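Tropomodulin (Caenorhabditis elegans, PDB 1PGV) probably caps the pointed end of actin filaments, limiting elongation and depolymerisation there, and is represented here by its C-terminal domain. Local coordinates at residues Asn108-Glu113 with Asp134-Ser139; Lys74-Asn79 with Val102-Ser107. All coordinates share one frame; numbering follows the deposited sequence. Where two conformers were deposited one is given.

Interaction 1. Residues Asn108-Glu113 with Asp134-Ser139; sequences NFLTPE and DNQRQS
Asn-108 and Phe-109 run past Gln-136 and Arg-137, CA of Asn-108 standing 5.0 Å from CA of Gln-136, and the directions of 108-112 and 135-138 differ by 58°. One direct backbone bond joins them, from Arg-137 N to Asn-108 O (3.0 Å). Farther on, two waters span the gap: both donate to Leu-110 O, one accepting from Gln-138 N and the other donating to Gln-138 O.

A bend at chi2 (-56°) brings CD of Gln-136 back toward residues 108-110. Its OE1 accepts from Leu-110 N (3.0 Å), the donor tilted out of the carbonyl plane, and more weakly from Asn-108 N, while NE2 donates to Val-105 O and Ala-133 O; both ends of this buried amide are thus engaged. Asn-108 does the equivalent work toward the preceding turn: OD1 accepts from Thr-80 N and Ile-82 N, and ND2 donates to Leu-77 O. The succession resembles the asparagine ladder of leucine-rich-repeat proteins, Gln-136 taking one rung.

At the outer side, the edge of the Phe-109 ring stands over the guanidinium of Arg-137, CE1 lying 3.4 Å from CZ with the two planes 88° apart. Phe-109 CD1 also meets Arg-137 CB at 3.4 Å. Nearer helix 112-121, Gln-138 NE2 lies 3.5 Å from CG2 of Thr-111, whose OG1 caps Leu-114 N and bonds Asp-84.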
ATOM      1  N   ASN A 108      12.627   0.214   0.063  1.00 21.96           N
ATOM      2  CA  ASN A 108      12.952  -1.207   0.110  1.00 20.35           C
ATOM      3  C   ASN A 108      13.564  -1.638  -1.221  1.00 20.44           C
ATOM      4  O   ASN A 108      14.179  -0.821  -1.909  1.00 20.24           O
ATOM      5  CB  ASN A 108      11.704  -2.035   0.432  1.00 20.29           C
ATOM      6  CG  ASN A 108      11.298  -1.916   1.894  1.00 20.14           C
ATOM      7  OD1 ASN A 108      12.098  -2.195   2.790  1.00 21.38           O
ATOM      8  ND2 ASN A 108      10.060  -1.498   2.142  1.00 18.18           N
ATOM      9  N   PHE A 109      13.399  -2.910  -1.571  1.00 20.19           N
ATOM     10  CA  PHE A 109      13.948  -3.450  -2.814  1.00 20.98           C
ATOM     11  C   PHE A 109      12.855  -4.003  -3.725  1.00 20.31           C
ATOM     12  O   PHE A 109      13.066  -4.985  -4.445  1.00 20.34           O
ATOM     13  CB  PHE A 109      14.959  -4.556  -2.489  1.00 20.99           C
ATOM     14  CG  PHE A 109      16.135  -4.078  -1.689  1.00 21.38           C
ATOM     15  CD1 PHE A 109      17.199  -3.430  -2.312  1.00 22.49           C
ATOM     16  CD2 PHE A 109      16.164  -4.239  -0.308  1.00 22.50           C
ATOM     17  CE1 PHE A 109      18.276  -2.945  -1.569  1.00 22.97           C
ATOM     18  CE2 PHE A 109      17.234  -3.759   0.446  1.00 23.58           C
ATOM     19  CZ  PHE A 109      18.292  -3.110  -0.185  1.00 23.61           C
ATOM     20  N   LEU A 110      11.689  -3.368  -3.700  1.00 19.48           N
ATOM     21  CA  LEU A 110      10.571  -3.813  -4.522  1.00 18.99           C
ATOM     22  C   LEU A 110      10.738  -3.367  -5.971  1.00 19.22           C
ATOM     23  O   LEU A 110      11.219  -2.270  -6.242  1.00 18.45           O
ATOM     24  CB  LEU A 110       9.256  -3.268  -3.955  1.00 19.71           C
ATOM     25  CG  LEU A 110       8.997  -3.630  -2.492  1.00 21.37           C
ATOM     26  CD1 LEU A 110       7.603  -3.154  -2.096  1.00 18.25           C
ATOM     27  CD2 LEU A 110       9.112  -5.141  -2.304  1.00 22.28           C
ATOM     28  N   THR A 111      10.333  -4.224  -6.903  1.00 18.52           N
ATOM     29  CA  THR A 111      10.455  -3.913  -8.324  1.00 18.72           C
ATOM     30  C   THR A 111       9.269  -3.117  -8.850  1.00 19.66           C
ATOM     31  O   THR A 111       8.167  -3.198  -8.308  1.00 17.29           O
ATOM     32  CB  THR A 111      10.555  -5.193  -9.172  1.00 20.18           C
ATOM     33  OG1 THR A 111       9.308  -5.896  -9.119  1.00 20.34           O
ATOM     34  CG2 THR A 111      11.661  -6.091  -8.650  1.00 21.38           C
ATOM     35  N   PRO A 112       9.481  -2.344  -9.926  1.00 19.13           N
ATOM     36  CA  PRO A 112       8.409  -1.540 -10.521  1.00 19.86           C
ATOM     37  C   PRO A 112       7.206  -2.403 -10.883  1.00 20.48           C
ATOM     38  O   PRO A 112       6.057  -1.986 -10.724  1.00 20.80           O
ATOM     39  CB  PRO A 112       9.077  -0.940 -11.756  1.00 20.67           C
ATOM     40  CG  PRO A 112      10.488  -0.753 -11.304  1.00 19.91           C
ATOM     41  CD  PRO A 112      10.772  -2.056 -10.578  1.00 20.82           C
ATOM     42  N   GLU A 113       7.476  -3.613 -11.368  1.00 20.52           N
ATOM     43  CA  GLU A 113       6.414  -4.529 -11.762  1.00 21.58           C
ATOM     44  C   GLU A 113       5.542  -4.935 -10.580  1.00 20.48           C
ATOM     45  O   GLU A 113       4.320  -5.003 -10.696  1.00 19.79           O
ATOM     46  CB  GLU A 113       7.005  -5.792 -12.402  1.00 25.26           C
ATOM     47  CG  GLU A 113       7.793  -5.552 -13.686  1.00 31.49           C
ATOM     48  CD  GLU A 113       8.983  -4.630 -13.489  1.00 33.04           C
ATOM     49  OE1 GLU A 113       9.763  -4.844 -12.536  1.00 31.39           O
ATOM     50  OE2 GLU A 113       9.143  -3.693 -14.296  1.00 37.70           O
ATOM     51  N   ASP A 134       7.904   5.114  -2.580  1.00 20.90           N
ATOM     52  CA  ASP A 134       9.021   5.763  -3.254  1.00 24.34           C
ATOM     53  C   ASP A 134      10.373   5.342  -2.694  1.00 24.16           C
ATOM     54  O   ASP A 134      10.461   4.703  -1.647  1.00 23.65           O
ATOM     55  CB  ASP A 134       8.898   7.284  -3.159  1.00 26.32           C
ATOM     56  CG  ASP A 134       9.369   7.992  -4.423  1.00 30.13           C
ATOM     57  OD1 ASP A 134      10.286   7.478  -5.107  1.00 30.27           O
ATOM     58  OD2 ASP A 134       8.826   9.075  -4.727  1.00 30.71           O
ATOM     59  N   ASN A 135      11.423   5.704  -3.424  1.00 25.13           N
ATOM     60  CA  ASN A 135      12.795   5.415  -3.032  1.00 26.67           C
ATOM     61  C   ASN A 135      13.181   3.948  -2.945  1.00 25.13           C
ATOM     62  O   ASN A 135      13.916   3.556  -2.035  1.00 23.67           O
ATOM     63  CB  ASN A 135      13.112   6.099  -1.702  1.00 28.32           C
ATOM     64  CG  ASN A 135      13.034   7.606  -1.796  1.00 31.70           C
ATOM     65  OD1 ASN A 135      13.685   8.224  -2.645  1.00 35.17           O
ATOM     66  ND2 ASN A 135      12.237   8.214  -0.924  1.00 35.90           N
ATOM     67  N   GLN A 136      12.688   3.132  -3.872  1.00 23.11           N
ATOM     68  CA  GLN A 136      13.066   1.722  -3.879  1.00 23.13           C
ATOM     69  C   GLN A 136      14.479   1.728  -4.452  1.00 24.21           C
ATOM     70  O   GLN A 136      14.909   2.737  -5.021  1.00 23.83           O
ATOM     71  CB  GLN A 136      12.153   0.899  -4.793  1.00 22.29           C
ATOM     72  CG  GLN A 136      10.678   0.848  -4.384  1.00 21.06           C
ATOM     73  CD  GLN A 136      10.466   0.329  -2.973  1.00 22.40           C
ATOM     74  OE1 GLN A 136      11.073  -0.660  -2.560  1.00 19.95           O
ATOM     75  NE2 GLN A 136       9.586   0.989  -2.228  1.00 21.57           N
ATOM     76  N   ARG A 137      15.206   0.624  -4.301  1.00 24.11           N
ATOM     77  CA  ARG A 137      16.562   0.551  -4.834  1.00 25.68           C
ATOM     78  C   ARG A 137      16.494   0.784  -6.340  1.00 26.61           C
ATOM     79  O   ARG A 137      17.294   1.534  -6.895  1.00 26.82           O
ATOM     80  CB  ARG A 137      17.190  -0.814  -4.520  1.00 26.91           C
ATOM     81  CG  ARG A 137      18.579  -1.017  -5.125  1.00 31.69           C
ATOM     82  CD  ARG A 137      19.532   0.127  -4.788  1.00 35.04           C
ATOM     83  NE  ARG A 137      19.875   0.187  -3.368  1.00 39.09           N
ATOM     84  CZ  ARG A 137      20.604  -0.725  -2.729  1.00 39.81           C
ATOM     85  NH1 ARG A 137      21.077  -1.782  -3.380  1.00 41.40           N
ATOM     86  NH2 ARG A 137      20.866  -0.580  -1.436  1.00 40.19           N
ATOM     87  N   GLN A 138      15.527   0.140  -6.991  1.00 27.74           N
ATOM     88  CA  GLN A 138      15.307   0.304  -8.430  1.00 31.20           C
ATOM     89  C   GLN A 138      14.304   1.439  -8.566  1.00 31.67           C
ATOM     90  O   GLN A 138      13.099   1.208  -8.482  1.00 33.32           O
ATOM     91  CB  GLN A 138      14.675  -0.945  -9.043  1.00 34.14           C
ATOM     92  CG  GLN A 138      15.527  -2.186  -9.064  1.00 39.23           C
ATOM     93  CD  GLN A 138      14.821  -3.330  -9.772  1.00 41.92           C
ATOM     94  OE1 GLN A 138      14.385  -3.193 -10.918  1.00 43.80           O
ATOM     95  NE2 GLN A 138      14.699  -4.464  -9.091  1.00 45.32           N
ATOM     96  N   SER A 139      14.786   2.655  -8.784  1.00 31.46           N
ATOM     97  CA  SER A 139      13.896   3.805  -8.892  1.00 32.72           C
ATOM     98  C   SER A 139      13.145   3.957 -10.217  1.00 30.80           C
ATOM     99  O   SER A 139      11.973   4.338 -10.224  1.00 33.83           O
ATOM    100  CB  SER A 139      14.678   5.089  -8.590  1.00 33.83           C
ATOM    101  OG  SER A 139      15.818   5.205  -9.420  1.00 37.89           O
TER
HETATM  102  O   HOH W   1      15.829   1.098  -0.528  1.00 43.44           O
HETATM  103  O   HOH W   2      14.828  -4.486  -6.504  1.00 36.20           O
HETATM  104  O   HOH W   3      13.971  -1.988  -5.990  1.00 22.92           O
HETATM  105  O   HOH W   4      10.770   0.031  -7.935  1.00 22.97           O

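Interaction 2. Residues Lys74-Asn79 with Val102-Ser107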
ATOM      1  N   LYS A  74      -3.644   0.829   9.348  1.00 20.09           N
ATOM      2  CA  LYS A  74      -2.344   1.287   8.881  1.00 19.84           C
ATOM      3  C   LYS A  74      -1.308   0.180   8.997  1.00 19.77           C
ATOM      4  O   LYS A  74      -1.169  -0.451  10.043  1.00 18.91           O
ATOM      5  CB  LYS A  74      -1.883   2.504   9.683  1.00 21.90           C
ATOM      6  CG  LYS A  74      -2.819   3.696   9.600  1.00 26.52           C
ATOM      7  CD  LYS A  74      -2.271   4.878  10.391  1.00 31.80           C
ATOM      8  CE  LYS A  74      -3.203   6.078  10.314  1.00 35.04           C
ATOM      9  NZ  LYS A  74      -2.639   7.258  11.032  1.00 38.37           N
ATOM     10  N   PHE A  75      -0.587  -0.057   7.906  1.00 19.26           N
ATOM     11  CA  PHE A  75       0.436  -1.091   7.881  1.00 19.45           C
ATOM     12  C   PHE A  75       1.662  -0.479   7.221  1.00 18.93           C
ATOM     13  O   PHE A  75       1.634  -0.125   6.043  1.00 18.49           O
ATOM     14  CB  PHE A  75      -0.074  -2.304   7.096  1.00 19.50           C
ATOM     15  CG  PHE A  75       0.816  -3.516   7.193  1.00 21.58           C
ATOM     16  CD1 PHE A  75       1.699  -3.671   8.258  1.00 23.50           C
ATOM     17  CD2 PHE A  75       0.742  -4.524   6.234  1.00 22.98           C
ATOM     18  CE1 PHE A  75       2.494  -4.814   8.368  1.00 24.20           C
ATOM     19  CE2 PHE A  75       1.533  -5.671   6.337  1.00 24.71           C
ATOM     20  CZ  PHE A  75       2.408  -5.813   7.406  1.00 25.52           C
ATOM     21  N   SER A  76       2.734  -0.324   7.994  1.00 20.32           N
ATOM     22  CA  SER A  76       3.948   0.285   7.469  1.00 20.58           C
ATOM     23  C   SER A  76       5.153  -0.637   7.610  1.00 21.32           C
ATOM     24  O   SER A  76       5.435  -1.151   8.696  1.00 19.73           O
ATOM     25  CB  SER A  76       4.221   1.607   8.190  1.00 21.68           C
ATOM     26  OG  SER A  76       5.227   2.353   7.528  0.50 23.68           O
ATOM     27  N   LEU A  77       5.853  -0.842   6.497  1.00 21.52           N
ATOM     28  CA  LEU A  77       7.037  -1.695   6.460  1.00 23.70           C
ATOM     29  C   LEU A  77       8.147  -0.958   5.727  1.00 23.11           C
ATOM     30  O   LEU A  77       8.901  -1.561   4.959  1.00 24.55           O
ATOM     31  CB  LEU A  77       6.751  -3.001   5.713  1.00 24.79           C
ATOM     32  CG  LEU A  77       5.460  -3.774   5.958  1.00 26.70           C
ATOM     33  CD1 LEU A  77       4.299  -3.064   5.270  1.00 26.19           C
ATOM     34  CD2 LEU A  77       5.610  -5.189   5.401  1.00 26.90           C
ATOM     35  N   ALA A  78       8.238   0.346   5.951  1.00 23.05           N
ATOM     36  CA  ALA A  78       9.256   1.155   5.301  1.00 23.48           C
ATOM     37  C   ALA A  78      10.647   0.788   5.797  1.00 23.92           C
ATOM     38  O   ALA A  78      10.843   0.494   6.975  1.00 23.42           O
ATOM     39  CB  ALA A  78       8.995   2.637   5.553  1.00 22.85           C
ATOM     40  N   ASN A  79      11.608   0.799   4.883  1.00 24.11           N
ATOM     41  CA  ASN A  79      12.988   0.495   5.224  1.00 26.01           C
ATOM     42  C   ASN A  79      13.148  -0.769   6.069  1.00 26.07           C
ATOM     43  O   ASN A  79      13.707  -0.728   7.165  1.00 27.83           O
ATOM     44  CB  ASN A  79      13.602   1.693   5.947  1.00 26.50           C
ATOM     45  CG  ASN A  79      15.100   1.571   6.115  1.00 28.45           C
ATOM     46  OD1 ASN A  79      15.818   1.252   5.163  1.00 28.11           O
ATOM     47  ND2 ASN A  79      15.584   1.841   7.323  1.00 28.14           N
ATOM     48  N   VAL A 102      -3.831   2.978   5.024  1.00 16.35           N
ATOM     49  CA  VAL A 102      -2.491   3.434   4.700  1.00 16.07           C
ATOM     50  C   VAL A 102      -1.543   2.247   4.585  1.00 16.14           C
ATOM     51  O   VAL A 102      -1.501   1.390   5.462  1.00 17.12           O
ATOM     52  CB  VAL A 102      -1.966   4.399   5.794  1.00 18.31           C
ATOM     53  CG1 VAL A 102      -0.528   4.801   5.508  1.00 19.66           C
ATOM     54  CG2 VAL A 102      -2.857   5.635   5.856  1.00 21.23           C
ATOM     55  N   LEU A 103      -0.812   2.191   3.477  1.00 16.89           N
ATOM     56  CA  LEU A 103       0.153   1.122   3.253  1.00 15.85           C
ATOM     57  C   LEU A 103       1.454   1.795   2.868  1.00 16.70           C
ATOM     58  O   LEU A 103       1.504   2.550   1.898  1.00 16.79           O
ATOM     59  CB  LEU A 103      -0.310   0.196   2.125  1.00 16.91           C
ATOM     60  CG  LEU A 103       0.657  -0.953   1.814  1.00 18.32           C
ATOM     61  CD1 LEU A 103       0.826  -1.822   3.049  1.00 18.72           C
ATOM     62  CD2 LEU A 103       0.122  -1.774   0.638  1.00 17.67           C
ATOM     63  N   ASN A 104       2.505   1.533   3.639  1.00 16.52           N
ATOM     64  CA  ASN A 104       3.806   2.136   3.381  1.00 17.61           C
ATOM     65  C   ASN A 104       4.888   1.076   3.180  1.00 17.27           C
ATOM     66  O   ASN A 104       5.216   0.333   4.104  1.00 18.98           O
ATOM     67  CB  ASN A 104       4.190   3.043   4.553  1.00 17.78           C
ATOM     68  CG  ASN A 104       5.502   3.763   4.333  1.00 18.13           C
ATOM     69  OD1 ASN A 104       6.169   3.580   3.307  1.00 19.97           O
ATOM     70  ND2 ASN A 104       5.883   4.598   5.296  1.00 21.77           N
ATOM     71  N   VAL A 105       5.430   1.007   1.967  1.00 19.12           N
ATOM     72  CA  VAL A 105       6.488   0.047   1.648  1.00 19.12           C
ATOM     73  C   VAL A 105       7.670   0.758   0.994  1.00 20.37           C
ATOM     74  O   VAL A 105       8.402   0.166   0.192  1.00 20.62           O
ATOM     75  CB  VAL A 105       5.986  -1.055   0.680  1.00 19.24           C
ATOM     76  CG1 VAL A 105       4.879  -1.858   1.327  1.00 18.93           C
ATOM     77  CG2 VAL A 105       5.503  -0.428  -0.620  1.00 16.94           C
ATOM     78  N   GLU A 106       7.866   2.026   1.342  1.00 21.14           N
ATOM     79  CA  GLU A 106       8.952   2.803   0.756  1.00 21.87           C
ATOM     80  C   GLU A 106      10.342   2.368   1.226  1.00 21.68           C
ATOM     81  O   GLU A 106      10.486   1.657   2.219  1.00 20.68           O
ATOM     82  CB  GLU A 106       8.757   4.292   1.067  1.00 24.27           C
ATOM     83  CG  GLU A 106       9.138   4.686   2.487  1.00 27.26           C
ATOM     84  CD  GLU A 106       8.765   6.124   2.824  1.00 30.00           C
ATOM     85  OE1 GLU A 106       8.954   7.011   1.967  1.00 32.97           O
ATOM     86  OE2 GLU A 106       8.294   6.366   3.956  1.00 30.46           O
ATOM     87  N   SER A 107      11.354   2.803   0.481  1.00 22.05           N
ATOM     88  CA  SER A 107      12.757   2.528   0.781  1.00 22.57           C
ATOM     89  C   SER A 107      13.142   1.064   0.944  1.00 22.72           C
ATOM     90  O   SER A 107      13.899   0.708   1.854  1.00 23.08           O
ATOM     91  CB  SER A 107      13.172   3.312   2.028  1.00 22.59           C
ATOM     92  OG  SER A 107      13.079   4.704   1.786  1.00 25.77           O
TER
HETATM   93  O   HOH W   5      15.435  -1.157   3.177  1.00 29.95           O
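Phe-75 N donates to Val-102 O, and Phe-75 O in turn accepts from Asn-104 N; both bonds measure 3.0 Å and are nearly straight. Leu-77 N continues the series to Asn-104 O at a short 2.7 Å. Beyond the strands the two chains stay paired, Asn-79 N bonding to Glu-106 O, and a water links Asn-79 OD1 with Ser-107 O. The strand axes lie 4.8 Å apart and only 3° from parallel.

Apolar contacts occupy the face bearing Phe-75 and Leu-103, which packs against helix 90-96. Leu-103 CD1 comes within 4.2 Å of Phe-75 CB, and Leu-77 CD1, seated over the centre of the Phe-75 ring, is also 4.2 Å from Val-105 CG1.

Polar side-chain bonds centre on Asn-104, on the face it shares with Lys-74, Val-102 and Ser-76. With CG anti to its backbone N (chi1 -177°), Asn-104 forms an Asx turn: OD1 accepts from Glu-106 N, and ND2 donates to Glu-106 OE2 from above the carboxylate plane. Held from both ends, the amide lies beside Ala-78 CB, which is 3.7 Å from ND2. Ala-78 N bonds Asn-49 OD1, tying segment 74-79 to the preceding turn.

Parallel neighbours in sequential order, each reached through a helical segment and with apolar residues turned toward the helices, are as expected of the leucine-rich-repeat fold of the tropomodulin C-terminal domain.

How the interactions relate
Along the chain the two contacts come in series, interaction 2 closing at Ser-107 just before interaction 1 opens at Asn-108. Their centres lie 13 Å apart. Interaction 2 sits nearer the middle of the domain, joining the second and third strands of the five-stranded parallel sheet; interaction 1 lies beyond the C-terminal ends of strands 102-104 and 130-132, in the loops leading to helices 112-121 and 143-155. They touch directly, Asp-134 O probably accepting a hydrogen bond from Ser-107 N. The two contacts thus join successive turns of this C-terminal domain, one through its strands and the other through the loops that follow them.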